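Local structure of D-alanyl-D-alanine carboxypeptidase (Enterococcus faecalis V583, 5ZHF) at residues A83-D87 and G88-I92; D108-V111 and A112-A116; V160-W163 and L164-S168; P179-T182 and E183-G186; G198-A201 and A202-Y206. The protein cleaves the terminal D-alanine from peptidoglycan-derived pentapeptides as a zinc-dependent D,D-carboxypeptidase linked to vancomycin resistance. All coordinates share one frame; numbering follows the deposited sequence.

Contact 1: residues A83-D87 and G88-I92; sequences AARAD and GVYPI
The carbonyl oxygen of P91 is gripped by two waters, each donating to it at 2.8 Å, and both waters lie in the guanidinium plane of R85, at its edge. One accepts from R85 NE at 2.9 Å; the other accepts a weak bond from NH2. The R85 chain reaches them because it runs extended from CG to NE, crossing Y90 at about a right angle, with R85 CG 3.8 Å from Y90 CD2.

At the backbone the geometry is that of a Schellman motif ending helix 74-86. V89 N donates to A84 O (2.9 Å) and G88 N to R85 O (2.9 Å). G88 supplies the positive phi of 71° that turns the chain, as the C-prime residue of the motif. Across the turn, A84 CB packs against P91 CG at 3.9 Å, and V89 leans on V160 and W163 of helix 157-167. D87 OD2 is hydrogen-bonded to W163 NE1.

The helix end thus joins strand 91-95 through two kinds of chemistry: direct backbone bonds at the turn, and a link relayed by two waters from the R85 guanidinium to P91 O.

Contact 2: residues D108-V111 and A112-A116; sequences DEKV and AEYKA
K110 curls over the helix surface to meet E113 one turn on, and the two side chains cross at a slant. The lysine leaves with CG anti to its backbone nitrogen (chi1 -171°), then bends at both chi2 and chi3, so that CD and CE pass close to the glutamate before NZ arrives. NZ meets E113 OE1 at 2.6 Å in a salt bridge, on the syn side of the carboxylate and 18° out of its plane. The same ammonium also donates to a tetraethylene glycol molecule, probably left from crystallisation. A water donates to the other oxygen, E113 OE2, and, at a long 3.3 Å, to E109 O, bridging the carboxylate and the backbone.

This i to i+3 pair sits on the C-terminal part of helix 100-116. The regular i to i+4 bonds of the helix include K115 N to V111 O at 2.9 Å and Y114 N to K110 O at 3.1 Å.

Y114 stands beside K110 at a slant as well. Its CE2 lies 4.0 Å from K110 CD, while CD2 comes within 3.4 Å of K110 O, approaching the carbonyl of the preceding turn. Its hydroxyl is bonded to NE1 of W131, a substrate-binding residue, and the ring meets Y119 edge-to-face. On the helix 121-128 side, V111 and K110 touch A128 and Y114 touches A124 and E127. On another side of the helix, K115 CG lies 3.5 Å from V111 O.

Contact 3: residues V160-W163 and L164-S168; sequences VYRW and LDENS
N167 ND2 donates to W163 O at 2.8 Å, with an N-H...O angle of 161°, on a lone pair in the carbonyl plane. This side-chain bond lies in the last turn of helix 157-167, where L164 O accepts both N167 N and S168 N from the same face of its plane. Earlier turns keep the alpha-helical pattern, as in L164 N to V160 O at 2.9 Å.

The amide that makes the bond also stacks on the indole, the two planes 19° apart. ND2 sits 3.3 Å above the ring plane, offset toward the rim. N167 CB lies over the face of the six-membered ring in a CH-pi contact, 3.7 Å from W163 CZ2. The W163 side chain swings to the far side of CB from its amide nitrogen (chi1 -174°), placing one face under the asparagine. L80, A83 and A84 of helix 74-86 pack on the ring.

L164 crosses W163 at about a right angle, bringing CD2 to the indole edge, and itself touches I148 and Y194 of the central sheet. Further out, D165 is salt-bridged to R175. L164 CD1 lies alongside V160 CG1, 3.7 Å away.

Contact 4: residues P179-T182 and E183-G186; sequences PDKT and EITG
T185 comes back over the carbonyl group of K181, and its side chain can be followed atom by atom. T185 CB lies 3.8 Å from K181 O. The hydroxyl sits between the backbone nitrogen and the carbonyl carbon of its own residue (chi1 64°), a rotation that leaves T185 OG1 3.3 Å from K181 O; OG1 is hydrogen-bonded to the backbone N of V187. The methyl, T185 CG2, stands beside the backbone nitrogen, 3.6 Å from K181 O.

The oxygen beside it belongs to K181, the N-cap residue just before the short helix 182-185, and accepts two backbone bonds. T185 N donates to K181 O at 2.9 Å with an N-H...O angle of 177°, and I184 N donates to K181 O at 3.0 Å. One residue on, G186 N closes on T182 O at 2.9 Å, where G186 leaves the helix with positive phi. At the start of the helix, E183 N donates to a water that in turn makes a weak bond to D180 O.

This one-turn helix is flanked by several partners. K181 forms a salt bridge to E214, I184 and T185 pack on C211 and on residues of helix 212-218, and R48 bonds to G186 O. In sequence it falls between strands 173-175 and 193-196; in space it packs against helix 212-218.

Contact 5: residues G198-A201 and A202-Y206; sequences GIEA and ATKIY
T203 OG1 and T203 N both donate to I199 O, at 2.7 Å and 3.0 Å, from opposite faces of the carbonyl plane. The hydroxyl can turn back because it stands beside its own backbone nitrogen (chi1 -56°). I199 CG2 lies beside the hydroxyl, 3.8 Å from T203 OG1, as the two side chains cross at a slant.

Backbone bonds repeat at i to i+4: A202 N to G198 O at 2.9 Å and I205 N to A201 O at 2.9 Å, while K204 N to E200 O is weak at 3.4 Å.

These define the opening turns of helix 199-208. G198, with phi 98°, precedes the helix at the N-cap position and also pairs through its backbone with G172.

Among the charged groups, E200 OE1 and K204 NZ stay 4.4 Å apart, too far for a salt bridge.

Apolar packing takes the inner side. A201 CB lies 4.5 Å from I205 CD1, and both side chains touch Y215 of helix 212-218. A202 and I205 rest on I174 of strand 173-175, whereas A202 and T203 touch Y169, whose ring also stacks with that of Y206.

All five contacts are local, yet their settings differ. Contacts 2 and 4 lie at the surface, whereas 1, 3 and 5 are partly buried. Contacts 1 and 3 touch directly, joining the end of helix 74-86 to helix 157-167, and contact 3 has the larger share of buried residues. It also meets contact 5, where Y206 packs on the backbone of D165. Contacts 4 and 5 do not touch, but both rest on helix 212-218. Contact 2 lies across the chain's centre from contact 5. Chemistry varies accordingly: a salt bridge in contact 2, water bridges in contact 1, an amide-indole stack in contact 3, backbone bonds in contact 4, and backbone bonds with an added threonine hydroxyl in contact 5.

Contact 1: residues A83-D87 and G88-I92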
loop_
_atom_site.group_PDB
_atom_site.type_symbol
_atom_site.label_atom_id
_atom_site.label_comp_id
_atom_site.label_asym_id
_atom_site.label_seq_id
_atom_site.Cartn_x
_atom_site.Cartn_y
_atom_site.Cartn_z
ATOM N N ALA A 83 -6.124 -6.872 -16.386
ATOM C CA ALA A 83 -6.996 -7.963 -15.940
ATOM C C ALA A 83 -8.258 -7.451 -15.269
ATOM O O ALA A 83 -9.354 -7.985 -15.500
ATOM C CB ALA A 83 -6.250 -8.890 -14.968
ATOM N N ALA A 84 -8.117 -6.418 -14.438
ATOM C CA ALA A 84 -9.290 -5.813 -13.794
ATOM C C ALA A 84 -10.263 -5.299 -14.875
ATOM O O ALA A 84 -11.462 -5.610 -14.846
ATOM C CB ALA A 84 -8.864 -4.700 -12.853
ATOM N N ARG A 85 -9.735 -4.566 -15.861
ATOM C CA ARG A 85 -10.571 -3.989 -16.906
ATOM C C ARG A 85 -11.209 -5.050 -17.770
ATOM O O ARG A 85 -12.348 -4.893 -18.158
ATOM C CB ARG A 85 -9.791 -3.000 -17.743
ATOM C CG ARG A 85 -9.402 -1.762 -16.964
ATOM C CD ARG A 85 -8.453 -0.901 -17.771
ATOM N NE ARG A 85 -7.959 0.251 -17.024
ATOM C CZ ARG A 85 -6.735 0.771 -17.141
ATOM N NH1 ARG A 85 -5.823 0.250 -17.965
ATOM N NH2 ARG A 85 -6.416 1.845 -16.423
ATOM N N ALA A 86 -10.492 -6.141 -18.043
ATOM C CA ALA A 86 -11.088 -7.301 -18.729
ATOM C C ALA A 86 -12.268 -7.900 -17.975
ATOM O O ALA A 86 -13.151 -8.526 -18.587
ATOM C CB ALA A 86 -10.038 -8.371 -18.984
ATOM N N ASP A 87 -12.290 -7.741 -16.659
ATOM C CA ASP A 87 -13.401 -8.140 -15.815
ATOM C C ASP A 87 -14.444 -7.033 -15.580
ATOM O O ASP A 87 -15.309 -7.181 -14.739
ATOM C CB ASP A 87 -12.901 -8.649 -14.457
ATOM C CG ASP A 87 -12.298 -10.030 -14.524
ATOM O OD1 ASP A 87 -12.683 -10.827 -15.400
ATOM O OD2 ASP A 87 -11.451 -10.328 -13.647
ATOM N N GLY A 88 -14.338 -5.937 -16.316
ATOM C CA GLY A 88 -15.242 -4.793 -16.121
ATOM C C GLY A 88 -15.019 -4.005 -14.840
ATOM O O GLY A 88 -15.926 -3.302 -14.359
ATOM N N VAL A 89 -13.805 -4.082 -14.288
ATOM C CA VAL A 89 -13.463 -3.402 -13.048
ATOM C C VAL A 89 -12.419 -2.342 -13.408
ATOM O O VAL A 89 -11.425 -2.650 -14.053
ATOM C CB VAL A 89 -12.918 -4.415 -12.012
ATOM C CG1 VAL A 89 -12.355 -3.685 -10.810
ATOM C CG2 VAL A 89 -14.023 -5.370 -11.589
ATOM N N TYR A 90 -12.667 -1.075 -13.056
ATOM C CA TYR A 90 -11.866 0.043 -13.568
ATOM C C TYR A 90 -11.137 0.806 -12.456
ATOM O O TYR A 90 -11.709 1.700 -11.822
ATOM C CB TYR A 90 -12.781 0.986 -14.382
ATOM C CG TYR A 90 -13.164 0.322 -15.670
ATOM C CD1 TYR A 90 -14.249 -0.548 -15.717
ATOM C CD2 TYR A 90 -12.394 0.494 -16.810
ATOM C CE1 TYR A 90 -14.586 -1.193 -16.890
ATOM C CE2 TYR A 90 -12.715 -0.158 -17.989
ATOM C CZ TYR A 90 -13.799 -1.001 -18.014
ATOM O OH TYR A 90 -14.119 -1.637 -19.202
ATOM N N PRO A 91 -9.882 0.413 -12.157
ATOM C CA PRO A 91 -9.166 1.065 -11.071
ATOM C C PRO A 91 -8.328 2.257 -11.519
ATOM O O PRO A 91 -8.096 2.454 -12.711
ATOM C CB PRO A 91 -8.246 -0.054 -10.519
ATOM C CG PRO A 91 -8.125 -1.031 -11.645
ATOM C CD PRO A 91 -9.159 -0.757 -12.679
ATOM N N ILE A 92 -7.852 3.016 -10.547
ATOM C CA ILE A 92 -6.885 4.088 -10.769
ATOM C C ILE A 92 -5.830 3.994 -9.677
ATOM O O ILE A 92 -6.113 3.503 -8.571
ATOM C CB ILE A 92 -7.534 5.500 -10.715
ATOM C CG1 ILE A 92 -8.140 5.774 -9.327
ATOM C CG2 ILE A 92 -8.620 5.653 -11.788
ATOM C CD1 ILE A 92 -8.574 7.229 -9.127
HETATM O O HOH W 1 -9.455 1.821 -15.108
HETATM O O HOH W 2 -6.334 3.824 -14.374
#

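Contact 2: residues D108-V111 and A112-A116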
loop_
_atom_site.group_PDB
_atom_site.type_symbol
_atom_site.label_atom_id
_atom_site.label_comp_id
_atom_site.label_asym_id
_atom_site.label_seq_id
_atom_site.Cartn_x
_atom_site.Cartn_y
_atom_site.Cartn_z
ATOM N N ASP A 108 0.218 14.948 8.443
ATOM C CA ASP A 108 -0.252 16.133 9.123
ATOM C C ASP A 108 -1.712 16.398 8.839
ATOM O O ASP A 108 -2.428 16.813 9.688
ATOM C CB ASP A 108 0.585 17.335 8.712
ATOM C CG ASP A 108 1.978 17.292 9.255
ATOM O OD1 ASP A 108 2.287 16.465 10.095
ATOM O OD2 ASP A 108 2.755 18.122 8.834
ATOM N N GLU A 109 -2.133 16.168 7.622
ATOM C CA GLU A 109 -3.545 16.338 7.259
ATOM C C GLU A 109 -4.434 15.352 8.021
ATOM O O GLU A 109 -5.524 15.722 8.453
ATOM C CB GLU A 109 -3.756 16.264 5.734
ATOM C CG GLU A 109 -3.278 17.551 5.060
ATOM C CD GLU A 109 -3.356 17.574 3.535
ATOM O OE1 GLU A 109 -3.838 18.611 2.974
ATOM O OE2 GLU A 109 -2.916 16.582 2.891
ATOM N N LYS A 110 -3.959 14.124 8.221
ATOM C CA LYS A 110 -4.696 13.133 9.028
ATOM C C LYS A 110 -4.738 13.539 10.499
ATOM O O LYS A 110 -5.792 13.384 11.137
ATOM C CB LYS A 110 -4.109 11.719 8.880
ATOM C CG LYS A 110 -4.915 10.577 9.510
ATOM C CD LYS A 110 -6.341 10.431 8.996
ATOM C CE LYS A 110 -6.438 10.077 7.518
ATOM N NZ LYS A 110 -7.800 10.362 6.966
ATOM N N VAL A 111 -3.623 14.043 11.027
ATOM C CA VAL A 111 -3.574 14.562 12.413
ATOM C C VAL A 111 -4.616 15.695 12.579
ATOM O O VAL A 111 -5.407 15.704 13.527
ATOM C CB VAL A 111 -2.153 15.034 12.801
ATOM C CG1 VAL A 111 -2.148 15.798 14.139
ATOM C CG2 VAL A 111 -1.179 13.850 12.883
ATOM N N ALA A 112 -4.668 16.599 11.606
ATOM C CA ALA A 112 -5.633 17.704 11.646
ATOM C C ALA A 112 -7.085 17.216 11.637
ATOM O O ALA A 112 -7.937 17.796 12.320
ATOM C CB ALA A 112 -5.395 18.665 10.488
ATOM N N GLU A 113 -7.382 16.188 10.844
ATOM C CA GLU A 113 -8.728 15.598 10.829
ATOM C C GLU A 113 -9.129 15.062 12.200
ATOM O O GLU A 113 -10.278 15.230 12.614
ATOM C CB GLU A 113 -8.846 14.480 9.800
ATOM C CG GLU A 113 -8.903 14.969 8.370
ATOM C CD GLU A 113 -8.705 13.845 7.359
ATOM O OE1 GLU A 113 -8.780 12.653 7.740
ATOM O OE2 GLU A 113 -8.473 14.164 6.165
ATOM N N TYR A 114 -8.202 14.399 12.885
ATOM C CA TYR A 114 -8.471 13.952 14.264
ATOM C C TYR A 114 -8.634 15.110 15.229
ATOM O O TYR A 114 -9.575 15.097 16.035
ATOM C CB TYR A 114 -7.413 12.966 14.768
ATOM C CG TYR A 114 -7.709 11.563 14.300
ATOM C CD1 TYR A 114 -8.781 10.842 14.846
ATOM C CD2 TYR A 114 -6.954 10.958 13.288
ATOM C CE1 TYR A 114 -9.086 9.560 14.416
ATOM C CE2 TYR A 114 -7.241 9.673 12.853
ATOM C CZ TYR A 114 -8.312 8.975 13.412
ATOM O OH TYR A 114 -8.605 7.689 13.000
ATOM N N LYS A 115 -7.763 16.110 15.147
ATOM C CA LYS A 115 -7.880 17.304 16.011
ATOM C C LYS A 115 -9.274 17.915 15.910
ATOM O O LYS A 115 -9.896 18.214 16.938
ATOM C CB LYS A 115 -6.795 18.345 15.710
ATOM C CG LYS A 115 -5.410 17.934 16.169
ATOM C CD LYS A 115 -4.393 19.069 16.129
ATOM C CE LYS A 115 -4.221 19.674 14.742
ATOM N NZ LYS A 115 -3.165 20.728 14.756
ATOM N N ALA A 116 -9.794 18.040 14.688
ATOM C CA ALA A 116 -11.137 18.581 14.470
ATOM C C ALA A 116 -12.278 17.715 15.027
ATOM O O ALA A 116 -13.390 18.218 15.197
ATOM C CB ALA A 116 -11.367 18.851 12.981
HETATM O O HOH W 3 -7.413 16.450 5.867
#

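Contact 3: residues V160-W163 and L164-S168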
loop_
_atom_site.group_PDB
_atom_site.type_symbol
_atom_site.label_atom_id
_atom_site.label_comp_id
_atom_site.label_asym_id
_atom_site.label_seq_id
_atom_site.Cartn_x
_atom_site.Cartn_y
_atom_site.Cartn_z
ATOM N N VAL A 160 -13.882 -2.458 -6.787
ATOM C CA VAL A 160 -12.431 -2.495 -6.999
ATOM C C VAL A 160 -11.725 -3.176 -5.822
ATOM O O VAL A 160 -10.851 -4.011 -6.050
ATOM C CB VAL A 160 -11.875 -1.075 -7.243
ATOM C CG1 VAL A 160 -10.349 -1.049 -7.157
ATOM C CG2 VAL A 160 -12.368 -0.586 -8.592
ATOM N N TYR A 161 -12.107 -2.838 -4.586
ATOM C CA TYR A 161 -11.461 -3.425 -3.411
ATOM C C TYR A 161 -11.692 -4.926 -3.331
ATOM O O TYR A 161 -10.767 -5.695 -3.028
ATOM C CB TYR A 161 -11.898 -2.750 -2.106
ATOM C CG TYR A 161 -11.664 -1.262 -2.033
ATOM C CD1 TYR A 161 -10.595 -0.644 -2.706
ATOM C CD2 TYR A 161 -12.489 -0.449 -1.258
ATOM C CE1 TYR A 161 -10.367 0.713 -2.609
ATOM C CE2 TYR A 161 -12.274 0.911 -1.183
ATOM C CZ TYR A 161 -11.209 1.489 -1.852
ATOM O OH TYR A 161 -11.001 2.847 -1.772
ATOM N N ARG A 162 -12.909 -5.353 -3.654
ATOM C CA ARG A 162 -13.229 -6.771 -3.702
ATOM C C ARG A 162 -12.432 -7.498 -4.782
ATOM O O ARG A 162 -11.874 -8.565 -4.520
ATOM C CB ARG A 162 -14.734 -6.989 -3.881
ATOM C CG ARG A 162 -15.115 -8.460 -3.812
ATOM C CD ARG A 162 -16.605 -8.638 -3.958
ATOM N NE ARG A 162 -17.086 -8.151 -5.242
ATOM C CZ ARG A 162 -18.353 -8.212 -5.639
ATOM N NH1 ARG A 162 -19.283 -8.756 -4.851
ATOM N NH2 ARG A 162 -18.693 -7.733 -6.834
ATOM N N TRP A 163 -12.339 -6.913 -5.985
ATOM C CA TRP A 163 -11.604 -7.531 -7.061
ATOM C C TRP A 163 -10.129 -7.656 -6.680
ATOM O O TRP A 163 -9.500 -8.694 -6.931
ATOM C CB TRP A 163 -11.768 -6.757 -8.372
ATOM C CG TRP A 163 -11.143 -7.457 -9.543
ATOM C CD1 TRP A 163 -11.768 -8.299 -10.421
ATOM C CD2 TRP A 163 -9.762 -7.417 -9.938
ATOM N NE1 TRP A 163 -10.883 -8.761 -11.349
ATOM C CE2 TRP A 163 -9.635 -8.261 -11.064
ATOM C CE3 TRP A 163 -8.624 -6.738 -9.464
ATOM C CZ2 TRP A 163 -8.429 -8.443 -11.726
ATOM C CZ3 TRP A 163 -7.410 -6.946 -10.111
ATOM C CH2 TRP A 163 -7.327 -7.783 -11.232
ATOM N N LEU A 164 -9.576 -6.592 -6.096
ATOM C CA LEU A 164 -8.159 -6.623 -5.716
ATOM C C LEU A 164 -7.907 -7.727 -4.670
ATOM O O LEU A 164 -6.904 -8.487 -4.763
ATOM C CB LEU A 164 -7.737 -5.275 -5.162
ATOM C CG LEU A 164 -7.640 -4.180 -6.209
ATOM C CD1 LEU A 164 -7.570 -2.821 -5.547
ATOM C CD2 LEU A 164 -6.477 -4.390 -7.178
ATOM N N ASP A 165 -8.780 -7.793 -3.673
ATOM C CA ASP A 165 -8.644 -8.786 -2.597
ATOM C C ASP A 165 -8.534 -10.181 -3.178
ATOM O O ASP A 165 -7.699 -10.994 -2.739
ATOM C CB ASP A 165 -9.824 -8.697 -1.606
ATOM C CG ASP A 165 -9.752 -9.767 -0.506
ATOM O OD1 ASP A 165 -8.926 -9.617 0.428
ATOM O OD2 ASP A 165 -10.504 -10.762 -0.598
ATOM N N GLU A 166 -9.377 -10.467 -4.162
ATOM C CA GLU A 166 -9.504 -11.806 -4.736
ATOM C C GLU A 166 -8.500 -12.113 -5.851
ATOM O O GLU A 166 -8.305 -13.285 -6.203
ATOM C CB GLU A 166 -10.956 -11.990 -5.224
ATOM C CG GLU A 166 -11.947 -11.926 -4.066
ATOM C CD GLU A 166 -13.415 -11.805 -4.481
ATOM O OE1 GLU A 166 -13.708 -11.833 -5.665
ATOM O OE2 GLU A 166 -14.272 -11.649 -3.584
ATOM N N ASN A 167 -7.860 -11.085 -6.423
ATOM C CA ASN A 167 -7.011 -11.257 -7.621
ATOM C C ASN A 167 -5.570 -10.730 -7.589
ATOM O O ASN A 167 -4.768 -11.102 -8.451
ATOM C CB ASN A 167 -7.690 -10.619 -8.829
ATOM C CG ASN A 167 -8.971 -11.317 -9.213
ATOM O OD1 ASN A 167 -8.936 -12.326 -9.921
ATOM N ND2 ASN A 167 -10.097 -10.797 -8.745
ATOM N N SER A 168 -5.256 -9.802 -6.689
ATOM C CA SER A 168 -4.020 -9.056 -6.795
ATOM C C SER A 168 -2.772 -9.938 -6.743
ATOM O O SER A 168 -1.748 -9.608 -7.358
ATOM C CB SER A 168 -3.901 -8.020 -5.696
ATOM O OG SER A 168 -3.786 -8.616 -4.409
#

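Contact 4: residues P179-T182 and E183-G186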
loop_
_atom_site.group_PDB
_atom_site.type_symbol
_atom_site.label_atom_id
_atom_site.label_comp_id
_atom_site.label_asym_id
_atom_site.label_seq_id
_atom_site.Cartn_x
_atom_site.Cartn_y
_atom_site.Cartn_z
ATOM N N PRO A 179 -7.918 -6.550 7.432
ATOM C CA PRO A 179 -8.652 -6.209 8.655
ATOM C C PRO A 179 -8.392 -7.145 9.838
ATOM O O PRO A 179 -8.511 -6.726 10.985
ATOM C CB PRO A 179 -10.129 -6.268 8.214
ATOM C CG PRO A 179 -10.155 -7.040 6.948
ATOM C CD PRO A 179 -8.818 -6.827 6.295
ATOM N N ASP A 180 -8.037 -8.388 9.560
ATOM C CA ASP A 180 -7.798 -9.373 10.617
ATOM C C ASP A 180 -6.346 -9.448 11.104
ATOM O O ASP A 180 -6.024 -10.337 11.871
ATOM C CB ASP A 180 -8.297 -10.755 10.169
ATOM C CG ASP A 180 -7.518 -11.327 9.019
ATOM O OD1 ASP A 180 -6.934 -10.562 8.219
ATOM O OD2 ASP A 180 -7.491 -12.564 8.911
ATOM N N LYS A 181 -5.487 -8.523 10.668
ATOM C CA LYS A 181 -4.073 -8.490 11.071
ATOM C C LYS A 181 -3.614 -7.146 11.645
ATOM O O LYS A 181 -2.394 -6.906 11.743
ATOM C CB LYS A 181 -3.170 -8.840 9.870
ATOM C CG LYS A 181 -3.474 -10.176 9.229
ATOM C CD LYS A 181 -3.059 -11.336 10.101
ATOM C CE LYS A 181 -3.442 -12.629 9.409
ATOM N NZ LYS A 181 -2.851 -13.828 10.036
ATOM N N THR A 182 -4.547 -6.300 12.071
ATOM C CA THR A 182 -4.188 -4.956 12.598
ATOM C C THR A 182 -3.273 -5.042 13.827
ATOM O O THR A 182 -2.413 -4.177 14.028
ATOM C CB THR A 182 -5.435 -4.083 12.904
ATOM O OG1 THR A 182 -6.218 -4.692 13.941
ATOM C CG2 THR A 182 -6.296 -3.886 11.658
ATOM N N GLU A 183 -3.423 -6.118 14.607
ATOM C CA GLU A 183 -2.623 -6.333 15.805
ATOM C C GLU A 183 -1.166 -6.770 15.520
ATOM O O GLU A 183 -0.317 -6.755 16.418
ATOM C CB GLU A 183 -3.347 -7.314 16.743
ATOM C CG GLU A 183 -4.703 -6.782 17.228
ATOM C CD GLU A 183 -5.473 -7.732 18.150
ATOM O OE1 GLU A 183 -5.196 -8.949 18.147
ATOM O OE2 GLU A 183 -6.386 -7.251 18.874
ATOM N N ILE A 184 -0.870 -7.140 14.271
ATOM C CA ILE A 184 0.472 -7.472 13.859
ATOM C C ILE A 184 1.055 -6.327 13.014
ATOM O O ILE A 184 2.174 -5.878 13.280
ATOM C CB ILE A 184 0.494 -8.825 13.107
ATOM C CG1 ILE A 184 0.124 -9.965 14.070
ATOM C CG2 ILE A 184 1.866 -9.066 12.493
ATOM C CD1 ILE A 184 -0.339 -11.229 13.386
ATOM N N THR A 185 0.294 -5.825 12.047
ATOM C CA THR A 185 0.798 -4.764 11.146
ATOM C C THR A 185 0.881 -3.376 11.799
ATOM O O THR A 185 1.666 -2.525 11.363
ATOM C CB THR A 185 -0.092 -4.584 9.897
ATOM O OG1 THR A 185 -1.394 -4.140 10.301
ATOM C CG2 THR A 185 -0.180 -5.844 9.106
ATOM N N GLY A 186 0.052 -3.147 12.813
ATOM C CA GLY A 186 -0.104 -1.843 13.413
ATOM C C GLY A 186 -0.907 -0.848 12.595
ATOM O O GLY A 186 -0.929 0.341 12.919
HETATM O O HOH W 4 -5.211 -8.334 14.459
#

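Contact 5: residues G198-A201 and A202-Y206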
loop_
_atom_site.group_PDB
_atom_site.type_symbol
_atom_site.label_atom_id
_atom_site.label_comp_id
_atom_site.label_asym_id
_atom_site.label_seq_id
_atom_site.Cartn_x
_atom_site.Cartn_y
_atom_site.Cartn_z
ATOM N N GLY A 198 6.072 -9.713 -5.415
ATOM C CA GLY A 198 6.330 -10.746 -6.417
ATOM C C GLY A 198 5.335 -11.860 -6.311
ATOM O O GLY A 198 4.737 -12.091 -5.256
ATOM N N ILE A 199 5.145 -12.563 -7.419
ATOM C CA ILE A 199 4.084 -13.545 -7.549
ATOM C C ILE A 199 4.271 -14.715 -6.577
ATOM O O ILE A 199 3.321 -15.136 -5.946
ATOM C CB ILE A 199 3.942 -14.010 -9.021
ATOM C CG1 ILE A 199 3.414 -12.836 -9.880
ATOM C CG2 ILE A 199 2.993 -15.188 -9.148
ATOM C CD1 ILE A 199 3.567 -12.982 -11.375
ATOM N N GLU A 200 5.510 -15.189 -6.432
ATOM C CA GLU A 200 5.799 -16.340 -5.542
ATOM C C GLU A 200 5.349 -16.076 -4.107
ATOM O O GLU A 200 4.557 -16.826 -3.546
ATOM C CB GLU A 200 7.297 -16.659 -5.571
ATOM C CG GLU A 200 7.711 -17.898 -4.793
ATOM C CD GLU A 200 9.189 -18.207 -4.980
ATOM O OE1 GLU A 200 9.968 -17.980 -4.032
ATOM O OE2 GLU A 200 9.574 -18.649 -6.084
ATOM N N ALA A 201 5.833 -14.981 -3.534
ATOM C CA ALA A 201 5.498 -14.644 -2.164
ATOM C C ALA A 201 4.023 -14.257 -2.035
ATOM O O ALA A 201 3.356 -14.632 -1.075
ATOM C CB ALA A 201 6.377 -13.515 -1.650
ATOM N N ALA A 202 3.512 -13.482 -2.991
ATOM C CA ALA A 202 2.123 -13.018 -2.884
ATOM C C ALA A 202 1.132 -14.172 -2.842
ATOM O O ALA A 202 0.169 -14.149 -2.085
ATOM C CB ALA A 202 1.772 -12.087 -4.039
ATOM N N THR A 203 1.401 -15.184 -3.645
ATOM C CA THR A 203 0.522 -16.323 -3.752
ATOM C C THR A 203 0.516 -17.121 -2.454
ATOM O O THR A 203 -0.541 -17.541 -1.994
ATOM C CB THR A 203 0.912 -17.202 -4.947
ATOM O OG1 THR A 203 0.910 -16.415 -6.158
ATOM C CG2 THR A 203 -0.039 -18.390 -5.073
ATOM N N LYS A 204 1.696 -17.306 -1.858
ATOM C CA LYS A 204 1.800 -17.986 -0.563
ATOM C C LYS A 204 1.119 -17.187 0.533
ATOM O O LYS A 204 0.363 -17.731 1.339
ATOM C CB LYS A 204 3.267 -18.234 -0.193
ATOM C CG LYS A 204 3.964 -19.239 -1.097
ATOM C CD LYS A 204 5.436 -19.437 -0.735
ATOM C CE LYS A 204 6.001 -20.678 -1.419
ATOM N NZ LYS A 204 7.485 -20.624 -1.564
ATOM N N ILE A 205 1.363 -15.877 0.556
ATOM C CA ILE A 205 0.731 -15.002 1.552
ATOM C C ILE A 205 -0.797 -15.087 1.459
ATOM O O ILE A 205 -1.500 -15.178 2.475
ATOM C CB ILE A 205 1.265 -13.549 1.420
ATOM C CG1 ILE A 205 2.714 -13.501 1.928
ATOM C CG2 ILE A 205 0.409 -12.563 2.204
ATOM C CD1 ILE A 205 3.499 -12.277 1.521
ATOM N N TYR A 206 -1.303 -15.064 0.237
ATOM C CA TYR A 206 -2.726 -15.106 0.004
ATOM C C TYR A 206 -3.321 -16.444 0.441
ATOM O O TYR A 206 -4.299 -16.460 1.170
ATOM C CB TYR A 206 -3.033 -14.858 -1.463
ATOM C CG TYR A 206 -4.511 -14.964 -1.751
ATOM C CD1 TYR A 206 -5.365 -13.897 -1.486
ATOM C CD2 TYR A 206 -5.059 -16.137 -2.272
ATOM C CE1 TYR A 206 -6.718 -13.991 -1.746
ATOM C CE2 TYR A 206 -6.420 -16.243 -2.533
ATOM C CZ TYR A 206 -7.239 -15.162 -2.273
ATOM O OH TYR A 206 -8.591 -15.240 -2.516
#